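PDB 6EU6: ammonium transporter from Kuenenia stuttgartiensis, which probably senses ammonium through an Amt-type membrane module and signals its presence across the membrane in a sensor histidine kinase system. Local coordinates for residues A[100-112]-A[123-136]. Sequence-based numbering, arbitrary orientation.
Sequences QMVFASTAATILT and PNIAGTAFIVAIIY
The Y136 ring meets A104 and A107 of helix 93-114 obliquely, with A104 CA 4.2 Å from the ring centroid in an off-centre CH-pi contact. Both methyls lie on the same side of the ring plane, A107 CB 3.6 Å from Y136 CD1 and A104 CB near Y136 CE2. At the ring's edge, in its plane, a water takes the proton of Y136 OH at 2.6 Å and passes its own two to Q100 O and Q100 OE1. Because CG stands anti to the backbone N (chi1 174°), the phenol reaches the neighbouring helix; an alanine here would probably open a gap beside A104 and A107 and take from the water its phenol donor. Small residues line the interface further along, where the backbones come nearest, A108 CA to T128 CA 5.6 Å. A108 CB fits against V132 CG2 at 3.5 Å and also touches I131 CG2, and L111 CD2 sits 4.0 Å from G127 CA, where glycine avoids a clash. No direct hydrogen bond joins the helices; instead, one water donates to A108 O and T128 OG1, another to T112 O and N124 OD1. T128 OG1 itself donates to N124 O from above the carbonyl plane, while N124 ND2 bonds G120 O. Such alanine- and glycine-lined packing, the two segment axes approaching to 9.2 Å at 145°, exemplifies a near-antiparallel transmembrane helical hairpin within an Amt-family subunit.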
loop_
_atom_site.group_PDB
_atom_site.type_symbol
_atom_site.label_atom_id
_atom_site.label_comp_id
_atom_site.label_asym_id
_atom_site.label_seq_id
_atom_site.Cartn_x
_atom_site.Cartn_y
_atom_site.Cartn_z
ATOM N N GLN A 100 -14.666 -12.789 0.468
ATOM C CA GLN A 100 -14.438 -14.139 0.037
ATOM C C GLN A 100 -13.950 -14.130 -1.416
ATOM O O GLN A 100 -13.225 -15.008 -1.782
ATOM C CB GLN A 100 -15.717 -14.984 0.178
ATOM C CG GLN A 100 -16.225 -15.157 1.614
ATOM C CD GLN A 100 -15.215 -15.923 2.479
ATOM O OE1 GLN A 100 -14.458 -16.716 1.986
ATOM N NE2 GLN A 100 -15.181 -15.625 3.768
ATOM N N MET A 101 -14.332 -13.140 -2.254
ATOM C CA MET A 101 -13.792 -13.079 -3.596
ATOM C C MET A 101 -12.274 -12.903 -3.590
ATOM O O MET A 101 -11.561 -13.545 -4.354
ATOM C CB MET A 101 -14.455 -11.933 -4.411
ATOM C CG MET A 101 -13.953 -11.807 -5.832
ATOM S SD MET A 101 -14.808 -10.443 -6.695
ATOM C CE MET A 101 -16.338 -11.323 -6.944
ATOM N N VAL A 102 -11.782 -11.983 -2.754
ATOM C CA VAL A 102 -10.349 -11.778 -2.752
ATOM C C VAL A 102 -9.609 -13.005 -2.134
ATOM O O VAL A 102 -8.466 -13.272 -2.476
ATOM C CB VAL A 102 -9.933 -10.424 -2.127
ATOM C CG1 VAL A 102 -10.525 -9.279 -2.957
ATOM C CG2 VAL A 102 -10.350 -10.274 -0.689
ATOM N N PHE A 103 -10.233 -13.712 -1.184
ATOM C CA PHE A 103 -9.710 -15.054 -0.802
ATOM C C PHE A 103 -9.543 -15.996 -2.002
ATOM O O PHE A 103 -8.510 -16.626 -2.189
ATOM C CB PHE A 103 -10.596 -15.664 0.312
ATOM C CG PHE A 103 -10.208 -15.250 1.697
ATOM C CD1 PHE A 103 -9.784 -13.965 1.961
ATOM C CD2 PHE A 103 -10.336 -16.125 2.744
ATOM C CE1 PHE A 103 -9.424 -13.578 3.231
ATOM C CE2 PHE A 103 -9.914 -15.761 4.011
ATOM C CZ PHE A 103 -9.491 -14.482 4.261
ATOM N N ALA A 104 -10.562 -16.067 -2.856
ATOM C CA ALA A 104 -10.506 -16.924 -4.015
ATOM C C ALA A 104 -9.376 -16.463 -4.951
ATOM O O ALA A 104 -8.675 -17.309 -5.494
ATOM C CB ALA A 104 -11.838 -16.960 -4.794
ATOM N N SER A 105 -9.210 -15.144 -5.136
ATOM C CA SER A 105 -8.150 -14.662 -5.949
ATOM C C SER A 105 -6.769 -15.039 -5.413
ATOM O O SER A 105 -5.804 -15.169 -6.210
ATOM C CB SER A 105 -8.252 -13.149 -6.091
ATOM O OG SER A 105 -9.482 -12.849 -6.773
ATOM N N THR A 106 -6.652 -15.037 -4.104
ATOM C CA THR A 106 -5.406 -15.509 -3.415
ATOM C C THR A 106 -5.104 -16.979 -3.758
ATOM O O THR A 106 -4.026 -17.356 -4.141
ATOM C CB THR A 106 -5.496 -15.296 -1.915
ATOM O OG1 THR A 106 -5.877 -13.950 -1.654
ATOM C CG2 THR A 106 -4.197 -15.524 -1.248
ATOM N N ALA A 107 -6.101 -17.803 -3.592
ATOM C CA ALA A 107 -5.955 -19.249 -3.869
ATOM C C ALA A 107 -5.523 -19.467 -5.299
ATOM O O ALA A 107 -4.634 -20.227 -5.583
ATOM C CB ALA A 107 -7.278 -19.949 -3.591
ATOM N N ALA A 108 -6.080 -18.687 -6.198
ATOM C CA ALA A 108 -5.820 -18.969 -7.592
ATOM C C ALA A 108 -4.486 -18.460 -8.086
ATOM O O ALA A 108 -3.900 -19.014 -9.025
ATOM C CB ALA A 108 -6.946 -18.319 -8.393
ATOM N N THR A 109 -3.996 -17.362 -7.495
ATOM C CA THR A 109 -2.817 -16.723 -8.013
ATOM C C THR A 109 -1.540 -17.458 -7.611
ATOM O O THR A 109 -0.477 -17.259 -8.249
ATOM C CB THR A 109 -2.749 -15.232 -7.646
ATOM O OG1 THR A 109 -1.793 -14.624 -8.487
ATOM C CG2 THR A 109 -2.304 -15.000 -6.237
ATOM N N ILE A 110 -1.625 -18.290 -6.574
ATOM C CA ILE A 110 -0.521 -19.156 -6.186
ATOM C C ILE A 110 0.064 -19.907 -7.415
ATOM O O ILE A 110 1.291 -20.042 -7.592
ATOM C CB ILE A 110 -0.987 -20.180 -5.117
ATOM C CG1 ILE A 110 -1.271 -19.401 -3.828
ATOM C CG2 ILE A 110 0.083 -21.240 -4.842
ATOM C CD1 ILE A 110 -2.151 -20.069 -2.769
ATOM N N LEU A 111 -0.831 -20.398 -8.275
ATOM C CA LEU A 111 -0.445 -21.108 -9.479
ATOM C C LEU A 111 0.663 -20.429 -10.235
ATOM O O LEU A 111 1.568 -21.079 -10.705
ATOM C CB LEU A 111 -1.686 -21.165 -10.413
ATOM C CG LEU A 111 -1.485 -21.819 -11.783
ATOM C CD1 LEU A 111 -1.027 -23.285 -11.662
ATOM C CD2 LEU A 111 -2.759 -21.764 -12.560
ATOM N N THR A 112 0.502 -19.139 -10.539
ATOM C CA THR A 112 1.384 -18.518 -11.536
ATOM C C THR A 112 2.859 -18.634 -11.204
ATOM O O THR A 112 3.702 -18.844 -12.089
ATOM C CB THR A 112 1.074 -17.059 -11.836
ATOM O OG1 THR A 112 1.312 -16.287 -10.659
ATOM C CG2 THR A 112 -0.351 -16.913 -12.285
ATOM N N PRO A 123 -2.493 -22.452 -20.259
ATOM C CA PRO A 123 -2.505 -23.204 -18.983
ATOM C C PRO A 123 -2.714 -22.300 -17.747
ATOM O O PRO A 123 -3.333 -22.707 -16.759
ATOM C CB PRO A 123 -1.107 -23.885 -18.959
ATOM C CG PRO A 123 -0.685 -23.939 -20.397
ATOM C CD PRO A 123 -1.373 -22.847 -21.146
ATOM N N ASN A 124 -2.193 -21.077 -17.784
ATOM C CA ASN A 124 -2.382 -20.183 -16.672
ATOM C C ASN A 124 -3.831 -19.730 -16.564
ATOM O O ASN A 124 -4.479 -19.918 -15.534
ATOM C CB ASN A 124 -1.468 -18.999 -16.797
ATOM C CG ASN A 124 -0.048 -19.333 -16.373
ATOM O OD1 ASN A 124 0.313 -19.164 -15.229
ATOM N ND2 ASN A 124 0.742 -19.871 -17.287
ATOM N N ILE A 125 -4.360 -19.111 -17.617
ATOM C CA ILE A 125 -5.696 -18.596 -17.538
ATOM C C ILE A 125 -6.738 -19.722 -17.367
ATOM O O ILE A 125 -7.705 -19.561 -16.612
ATOM C CB ILE A 125 -6.069 -17.711 -18.698
ATOM C CG1 ILE A 125 -5.952 -18.466 -20.011
ATOM C CG2 ILE A 125 -5.149 -16.528 -18.732
ATOM C CD1 ILE A 125 -6.477 -17.637 -21.166
ATOM N N ALA A 126 -6.530 -20.853 -18.021
ATOM C CA ALA A 126 -7.521 -21.922 -17.886
ATOM C C ALA A 126 -7.410 -22.542 -16.483
ATOM O O ALA A 126 -8.387 -22.957 -15.887
ATOM C CB ALA A 126 -7.273 -22.986 -18.945
ATOM N N GLY A 127 -6.193 -22.654 -15.974
ATOM C CA GLY A 127 -5.962 -23.123 -14.601
ATOM C C GLY A 127 -6.670 -22.262 -13.579
ATOM O O GLY A 127 -7.317 -22.759 -12.657
ATOM N N THR A 128 -6.573 -20.946 -13.748
ATOM C CA THR A 128 -7.264 -20.028 -12.912
ATOM C C THR A 128 -8.742 -20.227 -12.931
ATOM O O THR A 128 -9.414 -20.270 -11.908
ATOM C CB THR A 128 -6.984 -18.537 -13.341
ATOM O OG1 THR A 128 -5.566 -18.296 -13.345
ATOM C CG2 THR A 128 -7.697 -17.555 -12.375
ATOM N N ALA A 129 -9.295 -20.357 -14.111
ATOM C CA ALA A 129 -10.735 -20.507 -14.190
ATOM C C ALA A 129 -11.175 -21.785 -13.507
ATOM O O ALA A 129 -12.200 -21.812 -12.782
ATOM C CB ALA A 129 -11.135 -20.543 -15.673
ATOM N N PHE A 130 -10.386 -22.850 -13.707
ATOM C CA PHE A 130 -10.751 -24.159 -13.149
ATOM C C PHE A 130 -10.677 -24.202 -11.617
ATOM O O PHE A 130 -11.596 -24.688 -10.940
ATOM C CB PHE A 130 -9.971 -25.264 -13.816
ATOM C CG PHE A 130 -10.400 -26.663 -13.395
ATOM C CD1 PHE A 130 -11.561 -27.267 -13.928
ATOM C CD2 PHE A 130 -9.620 -27.431 -12.509
ATOM C CE1 PHE A 130 -11.930 -28.552 -13.531
ATOM C CE2 PHE A 130 -10.029 -28.711 -12.131
ATOM C CZ PHE A 130 -11.172 -29.259 -12.650
ATOM N N ILE A 131 -9.613 -23.649 -11.039
ATOM C CA ILE A 131 -9.496 -23.654 -9.605
ATOM C C ILE A 131 -10.588 -22.836 -8.957
ATOM O O ILE A 131 -11.147 -23.262 -7.932
ATOM C CB ILE A 131 -8.069 -23.346 -9.105
ATOM C CG1 ILE A 131 -7.980 -23.688 -7.583
ATOM C CG2 ILE A 131 -7.714 -21.886 -9.336
ATOM C CD1 ILE A 131 -6.644 -23.433 -6.954
ATOM N N VAL A 132 -10.966 -21.703 -9.577
ATOM C CA VAL A 132 -11.914 -20.828 -8.986
ATOM C C VAL A 132 -13.396 -21.310 -9.115
ATOM O O VAL A 132 -14.239 -20.996 -8.252
ATOM C CB VAL A 132 -11.758 -19.396 -9.520
ATOM C CG1 VAL A 132 -12.777 -18.474 -8.861
ATOM C CG2 VAL A 132 -10.355 -18.809 -9.144
ATOM N N ALA A 133 -13.681 -22.030 -10.209
ATOM C CA ALA A 133 -15.029 -22.559 -10.534
ATOM C C ALA A 133 -15.331 -23.881 -9.847
ATOM O O ALA A 133 -16.462 -24.089 -9.509
ATOM C CB ALA A 133 -15.198 -22.716 -12.068
ATOM N N ILE A 134 -14.314 -24.703 -9.587
ATOM C CA ILE A 134 -14.454 -26.113 -9.139
ATOM C C ILE A 134 -13.687 -26.461 -7.870
ATOM O O ILE A 134 -14.279 -26.645 -6.797
ATOM C CB ILE A 134 -14.101 -27.079 -10.301
ATOM C CG1 ILE A 134 -15.236 -26.944 -11.344
ATOM C CG2 ILE A 134 -14.108 -28.532 -9.824
ATOM C CD1 ILE A 134 -14.771 -27.128 -12.703
ATOM N N ILE A 135 -12.383 -26.511 -7.976
ATOM C CA ILE A 135 -11.547 -27.025 -6.862
ATOM C C ILE A 135 -11.753 -26.201 -5.607
ATOM O O ILE A 135 -12.132 -26.735 -4.542
ATOM C CB ILE A 135 -10.049 -27.101 -7.244
ATOM C CG1 ILE A 135 -9.862 -28.041 -8.442
ATOM C CG2 ILE A 135 -9.182 -27.502 -6.073
ATOM C CD1 ILE A 135 -8.437 -28.107 -8.912
ATOM N N TYR A 136 -11.507 -24.879 -5.722
ATOM C CA TYR A 136 -11.533 -24.029 -4.500
ATOM C C TYR A 136 -12.911 -23.926 -3.839
ATOM O O TYR A 136 -13.044 -24.135 -2.609
ATOM C CB TYR A 136 -10.921 -22.627 -4.823
ATOM C CG TYR A 136 -11.048 -21.683 -3.716
ATOM C CD1 TYR A 136 -10.210 -21.762 -2.632
ATOM C CD2 TYR A 136 -12.081 -20.751 -3.701
ATOM C CE1 TYR A 136 -10.369 -20.917 -1.557
ATOM C CE2 TYR A 136 -12.282 -19.890 -2.609
ATOM C CZ TYR A 136 -11.391 -19.957 -1.536
ATOM O OH TYR A 136 -11.517 -19.080 -0.456
HETATM O O HOH W 1 -13.640 -17.520 -0.538
HETATM O O HOH W 2 -3.776 -17.814 -11.431
HETATM O O HOH W 3 3.044 -18.718 -14.882
#